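Local coordinates for protein phytase (Citrobacter braakii, PDB 3ZHC) that is a phytase of the histidine phosphatase superfamily (branch 2), built around a mixed beta-sheet flanked by helices, at residues Leu86-Thr89 with Leu93-Asn96; Val355-Lys360 with Ala393-Leu398. The protein carries 2 engineered substitutions. All coordinates share one frame; numbering follows the deposited sequence.

Contact 1 finishes helix 71-90, which lies against the central mixed sheet; contact 2 links two strands of that sheet, 353-361 and 394-398. Their centres are 15 Å apart, and contact 1 closes along the chain before contact 2 opens. W87 joins them. It sits in the helical segment of contact 1, but its indole reaches the E357-K395 pair of contact 2, where the ring makes a cation-pi interaction with K395, NZ lying 3.3 Å from W87 CZ2. Further round the same ring, W87 CH2 packs 3.2 Å from E357 OE2. Neighbouring helix residues thus face different partners: F88 makes contact 1 and W87 packs on the ion pair of contact 2.

Contact 1 of 2, residues Leu86-Thr89 with Leu93-Asn96; sequences LWFT and LLNN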
ATOM      1  N   LEU B  86      29.308  11.936  -3.612  1.00 25.07           N
ATOM      2  CA  LEU B  86      29.994  10.628  -3.735  1.00 25.31           C
ATOM      3  C   LEU B  86      29.429   9.789  -4.873  1.00 25.72           C
ATOM      4  O   LEU B  86      30.187   9.180  -5.634  1.00 25.64           O
ATOM      5  CB  LEU B  86      29.910   9.839  -2.415  1.00 25.19           C
ATOM      6  CG  LEU B  86      30.639  10.460  -1.205  1.00 25.05           C
ATOM      7  CD1 LEU B  86      30.154   9.877   0.101  1.00 24.42           C
ATOM      8  CD2 LEU B  86      32.186  10.314  -1.354  1.00 24.63           C
ATOM      9  N   TRP B  87      28.098   9.763  -4.994  1.00 26.33           N
ATOM     10  CA  TRP B  87      27.437   8.970  -6.035  1.00 26.80           C
ATOM     11  C   TRP B  87      27.682   9.562  -7.437  1.00 27.05           C
ATOM     12  O   TRP B  87      28.046   8.827  -8.348  1.00 26.97           O
ATOM     13  CB  TRP B  87      25.934   8.811  -5.760  1.00 26.88           C
ATOM     14  CG  TRP B  87      25.338   7.769  -6.609  1.00 27.50           C
ATOM     15  CD1 TRP B  87      25.447   6.404  -6.441  1.00 28.12           C
ATOM     16  CD2 TRP B  87      24.550   7.968  -7.769  1.00 27.85           C
ATOM     17  NE1 TRP B  87      24.768   5.754  -7.431  1.00 28.39           N
ATOM     18  CE2 TRP B  87      24.205   6.687  -8.265  1.00 28.22           C
ATOM     19  CE3 TRP B  87      24.094   9.102  -8.446  1.00 28.31           C
ATOM     20  CZ2 TRP B  87      23.422   6.512  -9.407  1.00 28.55           C
ATOM     21  CZ3 TRP B  87      23.312   8.934  -9.589  1.00 28.53           C
ATOM     22  CH2 TRP B  87      22.984   7.646 -10.058  1.00 28.82           C
ATOM     23  N   PHE B  88      27.485  10.876  -7.593  1.00 27.45           N
ATOM     24  CA  PHE B  88      27.739  11.549  -8.899  1.00 27.87           C
ATOM     25  C   PHE B  88      29.226  11.491  -9.333  1.00 28.14           C
ATOM     26  O   PHE B  88      29.524  11.430 -10.537  1.00 28.02           O
ATOM     27  CB  PHE B  88      27.262  13.020  -8.907  1.00 27.85           C
ATOM     28  CG  PHE B  88      25.740  13.202  -8.819  1.00 28.30           C
ATOM     29  CD1 PHE B  88      24.841  12.347  -9.503  1.00 28.72           C
ATOM     30  CD2 PHE B  88      25.207  14.257  -8.069  1.00 28.78           C
ATOM     31  CE1 PHE B  88      23.446  12.541  -9.412  1.00 29.05           C
ATOM     32  CE2 PHE B  88      23.814  14.456  -7.979  1.00 29.13           C
ATOM     33  CZ  PHE B  88      22.934  13.595  -8.649  1.00 29.13           C
ATOM     34  N   THR B  89      30.133  11.511  -8.351  1.00 28.55           N
ATOM     35  CA  THR B  89      31.579  11.411  -8.607  1.00 28.87           C
ATOM     36  C   THR B  89      31.967   9.988  -9.048  1.00 29.22           C
ATOM     37  O   THR B  89      32.781   9.833  -9.957  1.00 29.31           O
ATOM     38  CB  THR B  89      32.424  11.887  -7.367  1.00 28.90           C
ATOM     39  OG1 THR B  89      32.156  13.272  -7.109  1.00 28.57           O
ATOM     40  CG2 THR B  89      33.926  11.702  -7.604  1.00 28.97           C
ATOM     41  N   LEU B  93      29.962  12.013 -13.291  1.00 33.59           N
ATOM     42  CA  LEU B  93      29.179  13.238 -13.590  1.00 33.87           C
ATOM     43  C   LEU B  93      29.937  14.487 -13.163  1.00 34.15           C
ATOM     44  O   LEU B  93      29.992  15.469 -13.904  1.00 34.20           O
ATOM     45  CB  LEU B  93      27.814  13.193 -12.897  1.00 33.92           C
ATOM     46  CG  LEU B  93      26.842  14.352 -13.171  1.00 33.92           C
ATOM     47  CD1 LEU B  93      26.378  14.310 -14.612  1.00 33.85           C
ATOM     48  CD2 LEU B  93      25.663  14.295 -12.232  1.00 33.99           C
ATOM     49  N   LEU B  94      30.506  14.430 -11.957  1.00 34.53           N
ATOM     50  CA  LEU B  94      31.362  15.477 -11.406  1.00 34.82           C
ATOM     51  C   LEU B  94      32.752  14.878 -11.257  1.00 35.21           C
ATOM     52  O   LEU B  94      32.881  13.729 -10.815  1.00 35.21           O
ATOM     53  CB  LEU B  94      30.835  15.946 -10.043  1.00 34.74           C
ATOM     54  CG  LEU B  94      29.387  16.464  -9.998  1.00 34.57           C
ATOM     55  CD1 LEU B  94      28.939  16.690  -8.565  1.00 34.37           C
ATOM     56  CD2 LEU B  94      29.233  17.737 -10.818  1.00 34.36           C
ATOM     57  N   ASN B  95      33.794  15.638 -11.625  1.00 35.75           N
ATOM     58  CA  ASN B  95      35.197  15.154 -11.493  1.00 36.16           C
ATOM     59  C   ASN B  95      35.595  15.018 -10.023  1.00 36.32           C
ATOM     60  O   ASN B  95      35.094  15.763  -9.178  1.00 36.40           O
ATOM     61  CB  ASN B  95      36.192  16.064 -12.252  1.00 36.31           C
ATOM     62  CG  ASN B  95      36.067  15.935 -13.792  1.00 36.78           C
ATOM     63  OD1 ASN B  95      34.954  15.849 -14.349  1.00 37.59           O
ATOM     64  ND2 ASN B  95      37.209  15.925 -14.474  1.00 37.11           N
ATOM     65  N   ASN B  96      36.486  14.057  -9.722  1.00 36.48           N
ATOM     66  CA  ASN B  96      36.934  13.805  -8.333  1.00 36.59           C
ATOM     67  C   ASN B  96      37.992  14.853  -7.945  1.00 36.61           C
ATOM     68  O   ASN B  96      39.207  14.583  -7.907  1.00 36.78           O
ATOM     69  CB  ASN B  96      37.437  12.343  -8.157  1.00 36.64           C
ATOM     70  CG  ASN B  96      37.427  11.867  -6.672  1.00 36.94           C
ATOM     71  OD1 ASN B  96      37.220  12.659  -5.736  1.00 37.40           O
ATOM     72  ND2 ASN B  96      37.650  10.561  -6.471  1.00 37.08           N
TER
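At the C-terminal end of helix 71-90 the chain folds back on the last turn, and the carbonyl of F88 accepts from L93 N and, weakly, from L94 N of the loop that follows. L93 N, five residues on, donates to F88 O at 2.8 Å, close to the line of the carbonyl bond although the angle at the hydrogen is only 131°. The weak bond from L94 N is straighter but longer, 3.5 Å to F88 O. Beside this link the F88 and L93 side chains lie alongside each other, pointing the same way. With L93 CG anti to its own N (chi1 -176°), methyl CD2 lies over one face of the phenyl ring, 3.8 Å from the centroid, in a CH-pi contact. L94 CD1 reaches F88 CB obliquely to the ring. On the outer flank T89 CA approaches L94 O at 3.5 Å in a CA-H...O contact, while the T89 and N96 side chains cross at about a right angle, T89 CG2 touching N96 CB at 3.6 Å. The T89 hydroxyl is bound to R85 O within the helix. The F88 carbonyl thus ties the loop back to the last turn through one firm and one weak bond, while the buried F88 and L93 side chains pack against strand 28-38.

Contact 2 of 2, residues Val355-Lys360 with Ala393-Leu398; sequences VFEKWK and AGKVDL
E357 and K395 meet through a salt bridge between two strands of the central sheet, 353-361 and 394-398, which are not direct partners: strand 366-375 pairs antiparallel with both. The side chains come from opposite directions. K395 leaves its strand with CG anti to N (chi1 -170°) and stays extended to its end, which carries NZ to 3.2 Å from E357 OE2. The ammonium group uses the syn lone pair of that oxygen. The other oxygen, OE1, accepts from W359 NE1 on its anti side at 2.9 Å; the N-H...O angle is 152°, and OE1 lies close to the indole plane. Each carboxylate oxygen of this buried glutamate therefore has a donor, and the two bonds, one on each oxygen, together limit rotation of the carboxylate about CG-CD. K395 has a second partner in the W87 ring of helix 71-90. The E357 backbone is itself hydrogen-bonded to Q370 of the intervening strand. Among the other charged ends, K358 NZ is satisfied by L300 O and D397 OD2 by K399. With a lysine on one oxygen and an indole N-H on the other, E357 is probably kept ionised despite its burial, its charge balanced across the intervening strand.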
ATOM      1  N   VAL B 355      14.626  12.598  -8.816  1.00 16.26           N
ATOM      2  CA  VAL B 355      15.884  12.700  -9.580  1.00 16.84           C
ATOM      3  C   VAL B 355      15.684  12.252 -11.027  1.00 17.46           C
ATOM      4  O   VAL B 355      15.275  11.131 -11.266  1.00 17.50           O
ATOM      5  CB  VAL B 355      17.004  11.855  -8.902  1.00 16.76           C
ATOM      6  CG1 VAL B 355      18.307  11.956  -9.664  1.00 16.83           C
ATOM      7  CG2 VAL B 355      17.202  12.303  -7.460  1.00 16.68           C
ATOM      8  N   PHE B 356      15.977  13.151 -11.969  1.00 18.27           N
ATOM      9  CA  PHE B 356      15.896  12.890 -13.401  1.00 18.92           C
ATOM     10  C   PHE B 356      17.336  12.806 -13.915  1.00 19.75           C
ATOM     11  O   PHE B 356      18.047  13.809 -13.922  1.00 19.66           O
ATOM     12  CB  PHE B 356      15.121  13.998 -14.111  1.00 18.92           C
ATOM     13  CG  PHE B 356      13.706  14.168 -13.614  1.00 18.43           C
ATOM     14  CD1 PHE B 356      13.428  14.990 -12.507  1.00 18.11           C
ATOM     15  CD2 PHE B 356      12.645  13.515 -14.242  1.00 18.02           C
ATOM     16  CE1 PHE B 356      12.091  15.153 -12.034  1.00 17.71           C
ATOM     17  CE2 PHE B 356      11.315  13.674 -13.780  1.00 17.59           C
ATOM     18  CZ  PHE B 356      11.049  14.494 -12.672  1.00 17.48           C
ATOM     19  N   GLU B 357      17.750  11.603 -14.332  1.00 20.78           N
ATOM     20  CA  GLU B 357      19.111  11.317 -14.800  1.00 21.64           C
ATOM     21  C   GLU B 357      19.152  11.091 -16.304  1.00 22.18           C
ATOM     22  O   GLU B 357      18.377  10.320 -16.809  1.00 22.09           O
ATOM     23  CB  GLU B 357      19.633  10.058 -14.118  1.00 21.78           C
ATOM     24  CG  GLU B 357      19.871  10.187 -12.619  1.00 22.42           C
ATOM     25  CD  GLU B 357      20.050   8.844 -11.925  1.00 23.66           C
ATOM     26  OE1 GLU B 357      20.202   7.808 -12.609  1.00 24.49           O
ATOM     27  OE2 GLU B 357      20.034   8.821 -10.681  1.00 25.49           O
ATOM     28  N   LYS B 358      20.069  11.782 -16.998  1.00 23.03           N
ATOM     29  CA  LYS B 358      20.300  11.594 -18.441  1.00 23.65           C
ATOM     30  C   LYS B 358      21.518  10.680 -18.619  1.00 24.25           C
ATOM     31  O   LYS B 358      22.645  11.070 -18.290  1.00 24.09           O
ATOM     32  CB  LYS B 358      20.525  12.914 -19.156  1.00 23.70           C
ATOM     33  CG  LYS B 358      20.637  12.797 -20.694  1.00 23.85           C
ATOM     34  CD  LYS B 358      20.791  14.155 -21.302  1.00 24.17           C
ATOM     35  CE  LYS B 358      20.985  14.099 -22.768  1.00 24.44           C
ATOM     36  NZ  LYS B 358      21.348  15.460 -23.319  1.00 25.00           N
ATOM     37  N   TRP B 359      21.266   9.469 -19.134  1.00 25.10           N
ATOM     38  CA  TRP B 359      22.295   8.477 -19.419  1.00 25.78           C
ATOM     39  C   TRP B 359      22.524   8.369 -20.933  1.00 26.53           C
ATOM     40  O   TRP B 359      21.552   8.364 -21.711  1.00 26.60           O
ATOM     41  CB  TRP B 359      21.878   7.115 -18.878  1.00 25.79           C
ATOM     42  CG  TRP B 359      21.832   7.041 -17.417  1.00 25.78           C
ATOM     43  CD1 TRP B 359      20.780   7.369 -16.610  1.00 25.87           C
ATOM     44  CD2 TRP B 359      22.884   6.608 -16.557  1.00 25.77           C
ATOM     45  NE1 TRP B 359      21.114   7.165 -15.291  1.00 26.21           N
ATOM     46  CE2 TRP B 359      22.402   6.696 -15.227  1.00 25.99           C
ATOM     47  CE3 TRP B 359      24.198   6.149 -16.776  1.00 26.12           C
ATOM     48  CZ2 TRP B 359      23.188   6.343 -14.110  1.00 25.99           C
ATOM     49  CZ3 TRP B 359      24.990   5.791 -15.658  1.00 25.99           C
ATOM     50  CH2 TRP B 359      24.476   5.893 -14.347  1.00 26.06           C
ATOM     51  N   LYS B 360      23.801   8.286 -21.349  1.00 27.37           N
ATOM     52  CA  LYS B 360      24.168   8.076 -22.759  1.00 28.02           C
ATOM     53  C   LYS B 360      24.639   6.636 -22.904  1.00 28.57           C
ATOM     54  O   LYS B 360      25.543   6.209 -22.179  1.00 28.59           O
ATOM     55  CB  LYS B 360      25.275   9.027 -23.218  1.00 28.07           C
ATOM     56  CG  LYS B 360      25.575   8.947 -24.755  1.00 28.47           C
ATOM     57  CD  LYS B 360      26.740   9.846 -25.197  1.00 29.00           C
ATOM     58  CE  LYS B 360      28.110   9.262 -24.785  1.00 29.41           C
ATOM     59  NZ  LYS B 360      29.280  10.046 -25.360  1.00 29.60           N
ATOM     60  N   ALA B 393      21.639   6.541   0.996  1.00 26.96           N
ATOM     61  CA  ALA B 393      20.310   7.093   1.181  1.00 26.73           C
ATOM     62  C   ALA B 393      19.339   6.137   0.538  1.00 26.48           C
ATOM     63  O   ALA B 393      19.727   5.343  -0.330  1.00 26.48           O
ATOM     64  CB  ALA B 393      20.202   8.469   0.537  1.00 26.63           C
ATOM     65  N   GLY B 394      18.081   6.193   0.954  1.00 26.26           N
ATOM     66  CA  GLY B 394      17.038   5.403   0.327  1.00 26.14           C
ATOM     67  C   GLY B 394      16.884   5.837  -1.133  1.00 26.16           C
ATOM     68  O   GLY B 394      17.041   7.016  -1.458  1.00 25.85           O
ATOM     69  N   LYS B 395      16.602   4.878  -2.006  1.00 26.33           N
ATOM     70  CA  LYS B 395      16.403   5.145  -3.429  1.00 26.54           C
ATOM     71  C   LYS B 395      15.365   4.164  -3.970  1.00 26.72           C
ATOM     72  O   LYS B 395      15.530   2.933  -3.830  1.00 26.68           O
ATOM     73  CB  LYS B 395      17.726   5.045  -4.190  1.00 26.59           C
ATOM     74  CG  LYS B 395      17.667   5.541  -5.633  1.00 26.83           C
ATOM     75  CD  LYS B 395      19.085   5.734  -6.239  1.00 27.35           C
ATOM     76  CE  LYS B 395      19.020   6.380  -7.664  1.00 27.91           C
ATOM     77  NZ  LYS B 395      20.377   6.798  -8.233  1.00 28.29           N
ATOM     78  N   VAL B 396      14.296   4.715  -4.563  1.00 26.90           N
ATOM     79  CA  VAL B 396      13.224   3.952  -5.173  1.00 27.09           C
ATOM     80  C   VAL B 396      13.231   4.242  -6.670  1.00 27.35           C
ATOM     81  O   VAL B 396      13.172   5.404  -7.081  1.00 27.24           O
ATOM     82  CB  VAL B 396      11.840   4.310  -4.570  1.00 27.14           C
ATOM     83  CG1 VAL B 396      10.710   3.674  -5.378  1.00 27.07           C
ATOM     84  CG2 VAL B 396      11.759   3.873  -3.108  1.00 27.06           C
ATOM     85  N   ASP B 397      13.306   3.175  -7.475  1.00 27.73           N
ATOM     86  CA  ASP B 397      13.311   3.278  -8.928  1.00 28.09           C
ATOM     87  C   ASP B 397      11.886   3.574  -9.392  1.00 28.01           C
ATOM     88  O   ASP B 397      10.983   2.770  -9.161  1.00 27.94           O
ATOM     89  CB  ASP B 397      13.841   1.972  -9.560  1.00 28.27           C
ATOM     90  CG  ASP B 397      14.250   2.133 -11.037  1.00 29.44           C
ATOM     91  OD1 ASP B 397      13.885   3.177 -11.714  1.00 31.02           O
ATOM     92  OD2 ASP B 397      14.950   1.198 -11.534  1.00 30.76           O
ATOM     93  N   LEU B 398      11.693   4.733 -10.031  1.00 28.09           N
ATOM     94  CA  LEU B 398      10.379   5.140 -10.539  1.00 28.26           C
ATOM     95  C   LEU B 398      10.235   4.711 -12.008  1.00 28.68           C
ATOM     96  O   LEU B 398      11.237   4.676 -12.765  1.00 28.47           O
ATOM     97  CB  LEU B 398      10.163   6.644 -10.375  1.00 28.15           C
ATOM     98  CG  LEU B 398      10.330   7.176  -8.939  1.00 27.73           C
ATOM     99  CD1 LEU B 398      10.074   8.635  -8.923  1.00 27.48           C
ATOM    100  CD2 LEU B 398       9.402   6.464  -7.934  1.00 27.04           C
TER